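Local coordinates for protein ofchtiv-allosamidin (PDB 6JMB) that probably hydrolyses chitin as a group IV insect chitinase of glycosyl hydrolase family 18, its TIM-barrel active site occupied here by the inhibitor allosamidin, at residues P310-D315 / V319-V324; L161-S166 / P179-Y184. All coordinates share one frame; numbering follows the deposited sequence.

Contact 1. Residues P310-D315 / V319-V324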
loop_
_atom_site.group_PDB
_atom_site.type_symbol
_atom_site.label_atom_id
_atom_site.label_comp_id
_atom_site.label_asym_id
_atom_site.label_seq_id
_atom_site.Cartn_x
_atom_site.Cartn_y
_atom_site.Cartn_z
ATOM N N PRO A 310 3.641 -14.643 10.211
ATOM C CA PRO A 310 4.817 -14.901 11.043
ATOM C C PRO A 310 5.229 -13.668 11.832
ATOM O O PRO A 310 4.904 -12.526 11.500
ATOM C CB PRO A 310 5.894 -15.208 9.996
ATOM C CG PRO A 310 5.541 -14.267 8.875
ATOM C CD PRO A 310 4.019 -14.257 8.837
ATOM N N TYR A 311 5.983 -13.925 12.892
ATOM C CA TYR A 311 6.653 -12.866 13.625
ATOM C C TYR A 311 7.960 -13.431 14.151
ATOM O O TYR A 311 8.151 -14.649 14.198
ATOM C CB TYR A 311 5.774 -12.297 14.751
ATOM C CG TYR A 311 5.378 -13.305 15.807
ATOM C CD1 TYR A 311 4.352 -14.217 15.585
ATOM C CD2 TYR A 311 6.034 -13.347 17.032
ATOM C CE1 TYR A 311 3.992 -15.142 16.553
ATOM C CE2 TYR A 311 5.678 -14.268 18.002
ATOM C CZ TYR A 311 4.663 -15.158 17.757
ATOM O OH TYR A 311 4.313 -16.076 18.732
ATOM N N ALA A 312 8.866 -12.543 14.540
ATOM C CA ALA A 312 10.193 -12.963 14.954
ATOM C C ALA A 312 10.643 -12.129 16.138
ATOM O O ALA A 312 10.274 -10.959 16.269
ATOM C CB ALA A 312 11.203 -12.839 13.808
ATOM N N PHE A 313 11.445 -12.734 17.007
ATOM C CA PHE A 313 11.974 -11.985 18.136
ATOM C C PHE A 313 13.403 -12.404 18.440
ATOM O O PHE A 313 13.824 -13.528 18.151
ATOM C CB PHE A 313 11.089 -12.076 19.391
ATOM C CG PHE A 313 10.799 -13.472 19.837
ATOM C CD1 PHE A 313 11.665 -14.132 20.692
ATOM C CD2 PHE A 313 9.654 -14.124 19.408
ATOM C CE1 PHE A 313 11.399 -15.420 21.115
ATOM C CE2 PHE A 313 9.377 -15.417 19.830
ATOM C CZ PHE A 313 10.253 -16.062 20.683
ATOM N N LEU A 314 14.146 -11.462 19.013
ATOM C CA LEU A 314 15.516 -11.703 19.452
ATOM C C LEU A 314 15.778 -10.677 20.543
ATOM O O LEU A 314 15.906 -9.482 20.249
ATOM C CB LEU A 314 16.482 -11.525 18.291
ATOM C CG LEU A 314 17.969 -11.647 18.631
ATOM C CD1 LEU A 314 18.246 -12.964 19.347
ATOM C CD2 LEU A 314 18.806 -11.541 17.369
ATOM N N ASP A 315 15.834 -11.140 21.792
ATOM C CA ASP A 315 15.975 -10.244 22.933
ATOM C C ASP A 315 14.915 -9.146 22.871
ATOM O O ASP A 315 13.721 -9.458 22.850
ATOM C CB ASP A 315 17.399 -9.688 23.023
ATOM C CG ASP A 315 18.427 -10.766 23.269
ATOM O OD1 ASP A 315 18.101 -11.742 23.970
ATOM O OD2 ASP A 315 19.563 -10.630 22.762
ATOM N N VAL A 319 9.415 -8.382 15.653
ATOM C CA VAL A 319 9.171 -7.946 14.283
ATOM C C VAL A 319 7.976 -8.707 13.722
ATOM O O VAL A 319 7.952 -9.941 13.746
ATOM C CB VAL A 319 10.412 -8.181 13.399
ATOM C CG1 VAL A 319 10.125 -7.798 11.945
ATOM C CG2 VAL A 319 11.603 -7.405 13.924
ATOM N N SER A 320 6.991 -7.971 13.216
ATOM C CA SER A 320 5.919 -8.544 12.414
ATOM C C SER A 320 6.297 -8.403 10.946
ATOM O O SER A 320 6.757 -7.339 10.524
ATOM C CB SER A 320 4.630 -7.770 12.673
ATOM O OG SER A 320 3.722 -7.929 11.604
ATOM N N PHE A 321 6.118 -9.470 10.170
ATOM C CA PHE A 321 6.434 -9.408 8.746
ATOM C C PHE A 321 5.528 -10.368 7.988
ATOM O O PHE A 321 4.692 -11.060 8.572
ATOM C CB PHE A 321 7.924 -9.666 8.482
ATOM C CG PHE A 321 8.375 -11.072 8.785
ATOM C CD1 PHE A 321 8.476 -11.528 10.090
ATOM C CD2 PHE A 321 8.725 -11.934 7.752
ATOM C CE1 PHE A 321 8.908 -12.824 10.358
ATOM C CE2 PHE A 321 9.168 -13.223 8.017
ATOM C CZ PHE A 321 9.253 -13.669 9.319
ATOM N N ASP A 322 5.683 -10.380 6.667
ATOM C CA ASP A 322 4.972 -11.321 5.817
ATOM C C ASP A 322 5.971 -12.025 4.915
ATOM O O ASP A 322 6.916 -11.403 4.418
ATOM C CB ASP A 322 3.886 -10.609 5.002
ATOM C CG ASP A 322 2.576 -10.504 5.762
ATOM O OD1 ASP A 322 1.808 -11.489 5.743
ATOM O OD2 ASP A 322 2.319 -9.456 6.407
ATOM N N ASN A 323 5.775 -13.328 4.729
ATOM C CA ASN A 323 6.681 -14.167 3.953
ATOM C C ASN A 323 5.892 -14.877 2.853
ATOM O O ASN A 323 4.720 -14.586 2.626
ATOM C CB ASN A 323 7.459 -15.119 4.867
ATOM C CG ASN A 323 6.559 -16.039 5.676
ATOM O OD1 ASN A 323 5.358 -16.153 5.420
ATOM N ND2 ASN A 323 7.151 -16.715 6.664
ATOM N N VAL A 324 6.539 -15.827 2.175
ATOM C CA VAL A 324 5.868 -16.524 1.077
ATOM C C VAL A 324 4.632 -17.262 1.579
ATOM O O VAL A 324 3.573 -17.231 0.943
ATOM C CB VAL A 324 6.854 -17.457 0.350
ATOM C CG1 VAL A 324 6.105 -18.496 -0.500
ATOM C CG2 VAL A 324 7.830 -16.636 -0.492
HETATM O O HOH W 1 3.034 -10.535 11.429
#

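Contact 2. Residues L161-S166 / P179-Y184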
loop_
_atom_site.group_PDB
_atom_site.type_symbol
_atom_site.label_atom_id
_atom_site.label_comp_id
_atom_site.label_asym_id
_atom_site.label_seq_id
_atom_site.Cartn_x
_atom_site.Cartn_y
_atom_site.Cartn_z
ATOM N N LEU A 161 -8.767 5.789 -13.402
ATOM C CA LEU A 161 -8.846 6.522 -12.143
ATOM C C LEU A 161 -9.011 5.503 -11.029
ATOM O O LEU A 161 -9.990 4.748 -11.017
ATOM C CB LEU A 161 -10.035 7.492 -12.136
ATOM C CG LEU A 161 -10.234 8.250 -10.818
ATOM C CD1 LEU A 161 -9.050 9.165 -10.525
ATOM C CD2 LEU A 161 -11.536 9.044 -10.850
ATOM N N THR A 162 -8.064 5.475 -10.098
ATOM C CA THR A 162 -8.113 4.549 -8.972
ATOM C C THR A 162 -7.887 5.316 -7.681
ATOM O O THR A 162 -7.491 6.484 -7.691
ATOM C CB THR A 162 -7.058 3.443 -9.116
ATOM O OG1 THR A 162 -5.745 4.014 -9.021
ATOM C CG2 THR A 162 -7.201 2.741 -10.456
ATOM N N VAL A 163 -8.170 4.657 -6.555
ATOM C CA VAL A 163 -7.885 5.217 -5.242
ATOM C C VAL A 163 -7.204 4.169 -4.379
ATOM O O VAL A 163 -7.307 2.964 -4.618
ATOM C CB VAL A 163 -9.149 5.744 -4.524
ATOM C CG1 VAL A 163 -9.741 6.941 -5.271
ATOM C CG2 VAL A 163 -10.175 4.617 -4.348
ATOM N N ALA A 164 -6.492 4.657 -3.370
ATOM C CA ALA A 164 -6.013 3.852 -2.256
ATOM C C ALA A 164 -6.708 4.377 -1.014
ATOM O O ALA A 164 -6.769 5.593 -0.809
ATOM C CB ALA A 164 -4.502 3.998 -2.088
ATOM N N VAL A 165 -7.248 3.472 -0.197
ATOM C CA VAL A 165 -8.102 3.850 0.926
ATOM C C VAL A 165 -7.681 3.140 2.203
ATOM O O VAL A 165 -7.110 2.045 2.176
ATOM C CB VAL A 165 -9.590 3.559 0.644
ATOM C CG1 VAL A 165 -10.082 4.368 -0.558
ATOM C CG2 VAL A 165 -9.803 2.068 0.424
ATOM N N SER A 166 -7.995 3.768 3.334
ATOM C CA SER A 166 -7.824 3.109 4.622
ATOM C C SER A 166 -8.758 1.907 4.731
ATOM O O SER A 166 -9.809 1.839 4.083
ATOM C CB SER A 166 -8.090 4.088 5.764
ATOM O OG SER A 166 -9.406 4.608 5.674
ATOM N N PRO A 179 -20.210 3.758 -1.627
ATOM C CA PRO A 179 -20.814 3.624 -2.963
ATOM C C PRO A 179 -20.408 4.721 -3.930
ATOM O O PRO A 179 -20.190 4.438 -5.116
ATOM C CB PRO A 179 -22.323 3.620 -2.675
ATOM C CG PRO A 179 -22.429 3.168 -1.243
ATOM C CD PRO A 179 -21.231 3.755 -0.562
ATOM N N SER A 180 -20.281 5.968 -3.466
ATOM C CA SER A 180 -19.925 7.035 -4.395
ATOM C C SER A 180 -18.443 7.016 -4.748
ATOM O O SER A 180 -18.069 7.462 -5.837
ATOM C CB SER A 180 -20.377 8.408 -3.884
ATOM O OG SER A 180 -19.785 8.734 -2.643
ATOM N N VAL A 181 -17.593 6.485 -3.867
ATOM C CA VAL A 181 -16.190 6.292 -4.223
ATOM C C VAL A 181 -16.058 5.187 -5.265
ATOM O O VAL A 181 -15.403 5.361 -6.301
ATOM C CB VAL A 181 -15.350 6.004 -2.966
ATOM C CG1 VAL A 181 -13.931 5.557 -3.353
ATOM C CG2 VAL A 181 -15.307 7.225 -2.064
ATOM N N ALA A 182 -16.718 4.048 -5.029
ATOM C CA ALA A 182 -16.619 2.927 -5.959
ATOM C C ALA A 182 -17.163 3.278 -7.339
ATOM O O ALA A 182 -16.621 2.820 -8.354
ATOM C CB ALA A 182 -17.350 1.706 -5.399
ATOM N N LYS A 183 -18.205 4.117 -7.393
ATOM C CA LYS A 183 -18.920 4.379 -8.640
ATOM C C LYS A 183 -18.000 4.926 -9.723
ATOM O O LYS A 183 -18.135 4.568 -10.899
ATOM C CB LYS A 183 -20.054 5.367 -8.363
ATOM C CG LYS A 183 -20.798 5.865 -9.585
ATOM C CD LYS A 183 -22.038 6.626 -9.141
ATOM C CE LYS A 183 -22.898 7.046 -10.317
ATOM N NZ LYS A 183 -24.066 7.857 -9.862
ATOM N N TYR A 184 -17.055 5.787 -9.347
ATOM C CA TYR A 184 -16.274 6.569 -10.297
ATOM C C TYR A 184 -14.910 5.981 -10.604
ATOM O O TYR A 184 -14.239 6.465 -11.524
ATOM C CB TYR A 184 -16.071 7.982 -9.747
ATOM C CG TYR A 184 -17.374 8.688 -9.565
ATOM C CD1 TYR A 184 -18.202 8.904 -10.647
ATOM C CD2 TYR A 184 -17.796 9.102 -8.315
ATOM C CE1 TYR A 184 -19.397 9.539 -10.501
ATOM C CE2 TYR A 184 -19.004 9.734 -8.152
ATOM C CZ TYR A 184 -19.802 9.949 -9.255
ATOM O OH TYR A 184 -21.017 10.583 -9.123
#

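Contact 1. Residues P310-D315 / V319-V324
The Phe321 ring carries Pro310 on one face and the backbone carbon Tyr311 C at its edge, close to the ring plane. Pro310 CG sits 3.8 Å from the ring centroid, 11° off the normal, a CH-pi contact, while CB reaches Phe321 CZ at 3.8 Å. With chi1 at 67°, Phe321 CG stands between its own backbone N and carbonyl carbon, and the ring swings back beneath the proline. Phe289 of helix 286-295 meets this ring edge-to-face. Pro310 CG also touches the amide of Asn323, 3.7 Å from ND2; Asn323 OD1 caps the helix that follows by accepting from Ser326 N. With an alanine here instead of Phe321, Pro310 would probably lose its CH-pi partner and a gap would open beside Phe289. Further along, Ala312 and Val319 form a hydrogen-bonded antiparallel pair: Ala312 N gives to Val319 O at 2.9 Å, in the carbonyl plane, and Val319 N returns to Ala312 O at 2.8 Å. Past the non-hydrogen-bonded pair Tyr311 and Ser320, a water gives to Pro310 O and bonds Ser320 OG, which also bonds Asn206 N. Pro310, lacking an N-H, cannot donate to Phe321 O; here the strands meet through CH-pi packing and water instead.

Contact 2. Residues L161-S166 / P179-Y184
In the TIM barrel of this family 18 enzyme, the outer face of strand 160-165 is packed against helix 178-184, part of the helical connection to the next parallel strand, 187-190. Val163 and Val181 make the side-chain meeting: CG2 of Val163 lies 4.0 Å from CG1 of Val181, and the two branched chains cross at a slant. Val181 CG1 is anti to its backbone N (chi1 170°), which carries that methyl from the helix to the strand. No hydrogen bond links the segments, and only 138 Å² is buried between them, so much of the packing around the valines comes from other elements. Ile188 of the next strand touches both Val163 and Val181, while Leu147 and Phe143 of helix 138-154 add to the same apolar layer. The opposite side of the strand looks into the barrel: Thr162 OG1 is hydrogen-bonded to Asp122, and Ala164 touches the bound allosamizoline. Nearer the start of the strand, Leu161 reaches toward Tyr184. The carbonyl it meets is already engaged by Arg151 NE, so the leucine adds an apolar contact beside a polar group that has its partner: Leu161 CD2 lies 3.8 Å from Tyr184 O.

Overall arrangement
Both contacts are buried, yet they lie on opposite sides of the chain's centre, with centres about 32 Å apart and nearest atoms about 15 Å apart. Contact 2 belongs to the barrel proper, joining a parallel strand to a helix of its outer layer through apolar side-chain contacts and one touch on a backbone carbonyl, with no hydrogen bond between the segments. Contact 1 joins the two strands of a hairpin whose strand 317-320 also pairs with 243-256; being strand to strand, it has backbone hydrogen bonds and a bridging water besides its ring packing, and buries 327 Å² against 138 Å². They also differ in distance from the inhibitor: Ala164 touches allosamizoline, whereas the Asp322 side chain stays about 12 Å away.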